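Local coordinates for Red carotenoid protein (RCP) (Nostoc sp., PDB 5FCY) that binds a carotenoid within a small all-helical domain and probably serves photoprotection in cyanobacteria, at residues F60-Q71 and D110-P118. Residues are numbered along the deposited sequence; the frame is centred on the assembly and turned at random.
Sequences FNQVKELNHEQQ and DNATIVPFP. With BCR (beta-carotene), chain B.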
loop_
_atom_site.group_PDB
_atom_site.type_symbol
_atom_site.label_atom_id
_atom_site.label_comp_id
_atom_site.label_asym_id
_atom_site.label_seq_id
_atom_site.Cartn_x
_atom_site.Cartn_y
_atom_site.Cartn_z
ATOM N N PHE A 60 -6.509 2.202 -11.284
ATOM C CA PHE A 60 -5.543 3.277 -11.088
ATOM C C PHE A 60 -5.991 4.558 -11.782
ATOM O O PHE A 60 -5.770 5.660 -11.269
ATOM C CB PHE A 60 -4.172 2.836 -11.598
ATOM C CG PHE A 60 -3.177 3.953 -11.712
ATOM C CD1 PHE A 60 -2.608 4.510 -10.580
ATOM C CD2 PHE A 60 -2.803 4.437 -12.953
ATOM C CE1 PHE A 60 -1.690 5.537 -10.683
ATOM C CE2 PHE A 60 -1.887 5.462 -13.063
ATOM C CZ PHE A 60 -1.330 6.013 -11.926
ATOM N N ASN A 61 -6.622 4.436 -12.952
ATOM C CA ASN A 61 -7.094 5.623 -13.657
ATOM C C ASN A 61 -8.203 6.320 -12.881
ATOM O O ASN A 61 -8.209 7.551 -12.768
ATOM C CB ASN A 61 -7.572 5.247 -15.059
ATOM C CG ASN A 61 -6.426 4.985 -16.012
ATOM O OD1 ASN A 61 -5.433 5.714 -16.023
ATOM N ND2 ASN A 61 -6.552 3.936 -16.813
ATOM N N GLN A 62 -9.150 5.553 -12.336
ATOM C CA GLN A 62 -10.178 6.140 -11.485
ATOM C C GLN A 62 -9.575 6.914 -10.320
ATOM O O GLN A 62 -10.235 7.803 -9.772
ATOM C CB GLN A 62 -11.110 5.052 -10.948
ATOM C CG GLN A 62 -11.793 4.223 -12.016
ATOM C CD GLN A 62 -12.871 3.326 -11.442
ATOM O OE1 GLN A 62 -13.623 3.731 -10.556
ATOM N NE2 GLN A 62 -12.946 2.097 -11.936
ATOM N N VAL A 63 -8.341 6.595 -9.934
ATOM C CA VAL A 63 -7.700 7.266 -8.806
ATOM C C VAL A 63 -7.127 8.609 -9.233
ATOM O O VAL A 63 -7.473 9.657 -8.676
ATOM C CB VAL A 63 -6.614 6.361 -8.193
ATOM C CG1 VAL A 63 -5.801 7.109 -7.137
ATOM C CG2 VAL A 63 -7.250 5.133 -7.590
ATOM N N LYS A 64 -6.230 8.600 -10.222
ATOM C CA LYS A 64 -5.617 9.843 -10.670
ATOM C C LYS A 64 -6.623 10.786 -11.315
ATOM O O LYS A 64 -6.299 11.959 -11.527
ATOM C CB LYS A 64 -4.468 9.545 -11.637
ATOM C CG LYS A 64 -4.889 9.106 -13.030
ATOM C CD LYS A 64 -3.782 8.294 -13.697
ATOM C CE LYS A 64 -3.775 8.460 -15.210
ATOM N NZ LYS A 64 -3.196 9.770 -15.637
ATOM N N GLU A 65 -7.829 10.307 -11.622
ATOM C CA GLU A 65 -8.895 11.167 -12.117
ATOM C C GLU A 65 -9.555 11.978 -11.009
ATOM O O GLU A 65 -10.408 12.820 -11.304
ATOM C CB GLU A 65 -9.950 10.320 -12.834
ATOM C CG GLU A 65 -10.929 11.110 -13.683
ATOM C CD GLU A 65 -11.912 10.213 -14.404
ATOM O OE1 GLU A 65 -11.865 8.984 -14.181
ATOM O OE2 GLU A 65 -12.731 10.734 -15.191
ATOM N N LEU A 66 -9.188 11.743 -9.752
ATOM C CA LEU A 66 -9.728 12.493 -8.630
ATOM C C LEU A 66 -8.811 13.661 -8.279
ATOM O O LEU A 66 -7.730 13.835 -8.846
ATOM C CB LEU A 66 -9.901 11.588 -7.409
ATOM C CG LEU A 66 -10.799 10.361 -7.560
ATOM C CD1 LEU A 66 -10.743 9.519 -6.296
ATOM C CD2 LEU A 66 -12.231 10.766 -7.872
ATOM N N ASN A 67 -9.261 14.470 -7.324
ATOM C CA ASN A 67 -8.416 15.521 -6.782
ATOM C C ASN A 67 -7.366 14.924 -5.855
ATOM O O ASN A 67 -7.576 13.881 -5.230
ATOM C CB ASN A 67 -9.255 16.554 -6.031
ATOM C CG ASN A 67 -10.133 17.370 -6.956
ATOM O OD1 ASN A 67 -9.863 17.472 -8.155
ATOM N ND2 ASN A 67 -11.188 17.963 -6.407
ATOM N N HIS A 68 -6.223 15.604 -5.770
ATOM C CA HIS A 68 -5.104 15.079 -4.996
ATOM C C HIS A 68 -5.533 14.710 -3.583
ATOM O O HIS A 68 -5.050 13.723 -3.017
ATOM C CB HIS A 68 -3.971 16.105 -4.964
ATOM C CG HIS A 68 -3.519 16.546 -6.321
ATOM N ND1 HIS A 68 -3.343 17.872 -6.653
ATOM C CD2 HIS A 68 -3.210 15.836 -7.431
ATOM C CE1 HIS A 68 -2.944 17.960 -7.910
ATOM N NE2 HIS A 68 -2.854 16.739 -8.405
ATOM N N GLU A 69 -6.451 15.484 -3.000
ATOM C CA GLU A 69 -6.918 15.179 -1.652
ATOM C C GLU A 69 -7.679 13.860 -1.623
ATOM O O GLU A 69 -7.432 13.007 -0.761
ATOM C CB GLU A 69 -7.795 16.315 -1.125
ATOM C CG GLU A 69 -7.146 17.105 -0.002
ATOM C CD GLU A 69 -6.966 16.283 1.256
ATOM O OE1 GLU A 69 -7.979 15.801 1.805
ATOM O OE2 GLU A 69 -5.808 16.112 1.689
ATOM N N GLN A 70 -8.609 13.674 -2.560
ATOM C CA GLN A 70 -9.374 12.434 -2.603
ATOM C C GLN A 70 -8.478 11.234 -2.874
ATOM O O GLN A 70 -8.743 10.135 -2.371
ATOM C CB GLN A 70 -10.469 12.540 -3.664
ATOM C CG GLN A 70 -11.526 13.578 -3.339
ATOM C CD GLN A 70 -12.228 14.094 -4.575
ATOM O OE1 GLN A 70 -12.008 15.228 -4.997
ATOM N NE2 GLN A 70 -13.082 13.263 -5.163
ATOM N N GLN A 71 -7.417 11.418 -3.666
ATOM C CA GLN A 71 -6.441 10.352 -3.864
ATOM C C GLN A 71 -5.916 9.844 -2.529
ATOM O O GLN A 71 -5.757 8.634 -2.330
ATOM C CB GLN A 71 -5.283 10.850 -4.731
ATOM C CG GLN A 71 -5.694 11.325 -6.115
ATOM C CD GLN A 71 -4.522 11.844 -6.925
ATOM O OE1 GLN A 71 -3.419 12.014 -6.405
ATOM N NE2 GLN A 71 -4.755 12.096 -8.209
ATOM N N ASP A 110 5.973 8.936 -8.042
ATOM C CA ASP A 110 7.264 9.385 -8.553
ATOM C C ASP A 110 7.099 10.245 -9.799
ATOM O O ASP A 110 7.904 11.152 -10.036
ATOM C CB ASP A 110 8.162 8.186 -8.862
ATOM C CG ASP A 110 8.964 7.726 -7.658
ATOM O OD1 ASP A 110 9.286 8.569 -6.794
ATOM O OD2 ASP A 110 9.282 6.521 -7.583
ATOM N N ASN A 111 6.070 9.977 -10.601
ATOM C CA ASN A 111 5.791 10.747 -11.805
ATOM C C ASN A 111 4.849 11.916 -11.547
ATOM O O ASN A 111 4.357 12.521 -12.504
ATOM C CB ASN A 111 5.200 9.837 -12.886
ATOM C CG ASN A 111 6.074 8.632 -13.174
ATOM O OD1 ASN A 111 7.256 8.613 -12.827
ATOM N ND2 ASN A 111 5.499 7.619 -13.813
ATOM N N ALA A 112 4.583 12.241 -10.284
ATOM C CA ALA A 112 3.737 13.367 -9.894
ATOM C C ALA A 112 2.286 13.201 -10.329
ATOM O O ALA A 112 1.513 14.167 -10.270
ATOM C CB ALA A 112 4.288 14.692 -10.438
ATOM N N THR A 113 1.886 12.005 -10.767
ATOM C CA THR A 113 0.494 11.778 -11.141
ATOM C C THR A 113 -0.402 11.619 -9.918
ATOM O O THR A 113 -1.567 12.032 -9.949
ATOM C CB THR A 113 0.380 10.539 -12.029
ATOM O OG1 THR A 113 1.409 10.561 -13.024
ATOM C CG2 THR A 113 -0.974 10.501 -12.714
ATOM N N ILE A 114 0.117 11.025 -8.849
ATOM C CA ILE A 114 -0.619 10.851 -7.605
ATOM C C ILE A 114 -0.033 11.793 -6.565
ATOM O O ILE A 114 1.167 12.094 -6.579
ATOM C CB ILE A 114 -0.564 9.386 -7.121
ATOM C CG1 ILE A 114 -1.009 8.440 -8.239
ATOM C CG2 ILE A 114 -1.425 9.189 -5.880
ATOM C CD1 ILE A 114 -2.405 8.710 -8.777
ATOM N N VAL A 115 -0.891 12.262 -5.663
ATOM C CA VAL A 115 -0.506 13.221 -4.628
ATOM C C VAL A 115 0.862 12.829 -4.081
ATOM O O VAL A 115 1.090 11.648 -3.783
ATOM C CB VAL A 115 -1.561 13.290 -3.513
ATOM C CG1 VAL A 115 -1.665 11.955 -2.766
ATOM C CG2 VAL A 115 -1.254 14.437 -2.552
ATOM N N PRO A 116 1.802 13.762 -3.946
ATOM C CA PRO A 116 3.178 13.379 -3.605
ATOM C C PRO A 116 3.318 12.991 -2.140
ATOM O O PRO A 116 2.414 13.162 -1.320
ATOM C CB PRO A 116 3.983 14.639 -3.929
ATOM C CG PRO A 116 3.016 15.754 -3.731
ATOM C CD PRO A 116 1.671 15.218 -4.144
ATOM N N PHE A 117 4.523 12.444 -1.816
ATOM C CA PHE A 117 4.939 12.045 -0.479
ATOM C C PHE A 117 5.773 13.150 0.160
ATOM O O PHE A 117 6.600 13.769 -0.518
ATOM C CB PHE A 117 5.761 10.756 -0.547
ATOM C CG PHE A 117 6.122 10.185 0.794
ATOM C CD1 PHE A 117 5.303 9.252 1.403
ATOM C CD2 PHE A 117 7.286 10.568 1.439
ATOM C CE1 PHE A 117 5.635 8.714 2.632
ATOM C CE2 PHE A 117 7.620 10.037 2.670
ATOM C CZ PHE A 117 6.793 9.111 3.268
ATOM N N PRO A 118 5.605 13.446 1.449
ATOM C CA PRO A 118 6.316 14.590 2.032
ATOM C C PRO A 118 7.736 14.240 2.451
ATOM O O PRO A 118 7.988 13.198 3.060
ATOM C CB PRO A 118 5.449 14.952 3.243
ATOM C CG PRO A 118 4.885 13.647 3.678
ATOM C CD PRO A 118 4.707 12.807 2.431
HETATM C C1 BCR B . 0.366 12.114 3.559
HETATM C C2 BCR B . 0.967 13.057 4.598
HETATM C C3 BCR B . 1.106 12.443 5.988
HETATM C C4 BCR B . 1.408 10.952 5.915
HETATM C C5 BCR B . 1.928 10.592 4.546
HETATM C C6 BCR B . 1.138 10.810 3.495
HETATM C C7 BCR B . 0.981 9.896 2.316
HETATM C C8 BCR B . 1.590 8.707 2.126
HETATM C C9 BCR B . 1.345 7.883 0.904
HETATM C C10 BCR B . 2.028 6.719 0.748
HETATM C C11 BCR B . 1.887 5.801 -0.397
HETATM C C33 BCR B . 3.320 10.071 4.423
HETATM C C31 BCR B . 0.370 12.852 2.221
HETATM C C32 BCR B . -1.058 11.799 3.983
HETATM C C34 BCR B . 0.349 8.387 -0.107
HETATM C C12 BCR B . 2.599 4.662 -0.442
HETATM C C13 BCR B . 2.495 3.690 -1.562
HETATM C C14 BCR B . 3.260 2.566 -1.529
HETATM C C15 BCR B . 3.259 1.516 -2.559
HETATM C C16 BCR B . 4.055 0.440 -2.472
HETATM C C17 BCR B . 4.013 -0.578 -3.533
HETATM C C18 BCR B . 4.774 -1.690 -3.551
HETATM C C19 BCR B . 4.595 -2.624 -4.695
HETATM C C20 BCR B . 5.219 -3.802 -4.811
HETATM C C21 BCR B . 4.964 -4.656 -5.981
HETATM C C22 BCR B . 5.582 -5.837 -6.177
HETATM C C23 BCR B . 5.258 -6.596 -7.418
HETATM C C24 BCR B . 5.889 -7.723 -7.775
HETATM C C25 BCR B . 5.588 -8.483 -9.022
HETATM C C26 BCR B . 4.707 -8.085 -9.942
HETATM C C27 BCR B . 3.548 -8.995 -10.275
HETATM C C28 BCR B . 3.951 -10.438 -9.996
HETATM C C29 BCR B . 5.439 -10.654 -10.246
HETATM C C30 BCR B . 6.297 -9.787 -9.324
HETATM C C35 BCR B . 1.531 4.002 -2.673
HETATM C C36 BCR B . 5.754 -1.937 -2.437
HETATM C C37 BCR B . 6.578 -6.299 -5.150
HETATM C C38 BCR B . 4.898 -6.807 -10.719
HETATM C C39 BCR B . 7.618 -9.451 -10.002
HETATM C C40 BCR B . 6.580 -10.579 -8.053
#
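With CG anti to its own carbonyl carbon (chi1 -60°) and the chain extended beyond it, Q71 reaches from the first turn of helix 68-79 to the backbone of I114 and V115. Its OE1 accepts the amide N-H of V115, with N at 2.6 Å; the donor stands almost in line with the carbonyl bond, and the N-H...O angle is 150°. Glutamine suits this place: it is long enough to leave the helix, and its carbonyl supplies an acceptor for an amide in a loop without regular secondary structure. The same oxygen also lies 3.3 Å from I114 CA, next to the bonded amide.

I114 provides the apolar half of the contact. Its CG1 is likewise anti to the carbonyl carbon, and with chi2 -58° this turns CD1 toward F60, V63 and K64 of helix 53-64. There CD1 approaches K64 CB at 3.6 Å and F60 CE1 at 3.8 Å, while V63 CG1 lies a little farther off. The unbranched end of isoleucine, CG1 to CD1, reaches between these three side chains, while the beta branch CG2 lies near Q71 OE1. M109 of helix 95-110 also touches I114.

Toward the surface, K64, an exposed residue, lays its methylene chain along the T113 methyl, CD to CG2 3.7 Å. V115 CB lies 3.6 Å from H68 O, and the two side chains meet through H68 CB, 4.0 Å from V115 CB.

Farther along the loop, F117 and P118 both meet the C33 methyl of beta-carotene, P118 CD lying 3.7 Å from BCR C33; F117 also stacks on W31. The arrangement thus ties the turn between helices 53-64 and 68-79 to the loop after helix 95-110, whose far end lines the carotenoid pocket at one ring of the pigment, within the all-helical fold of the orange carotenoid protein N-terminal domain family.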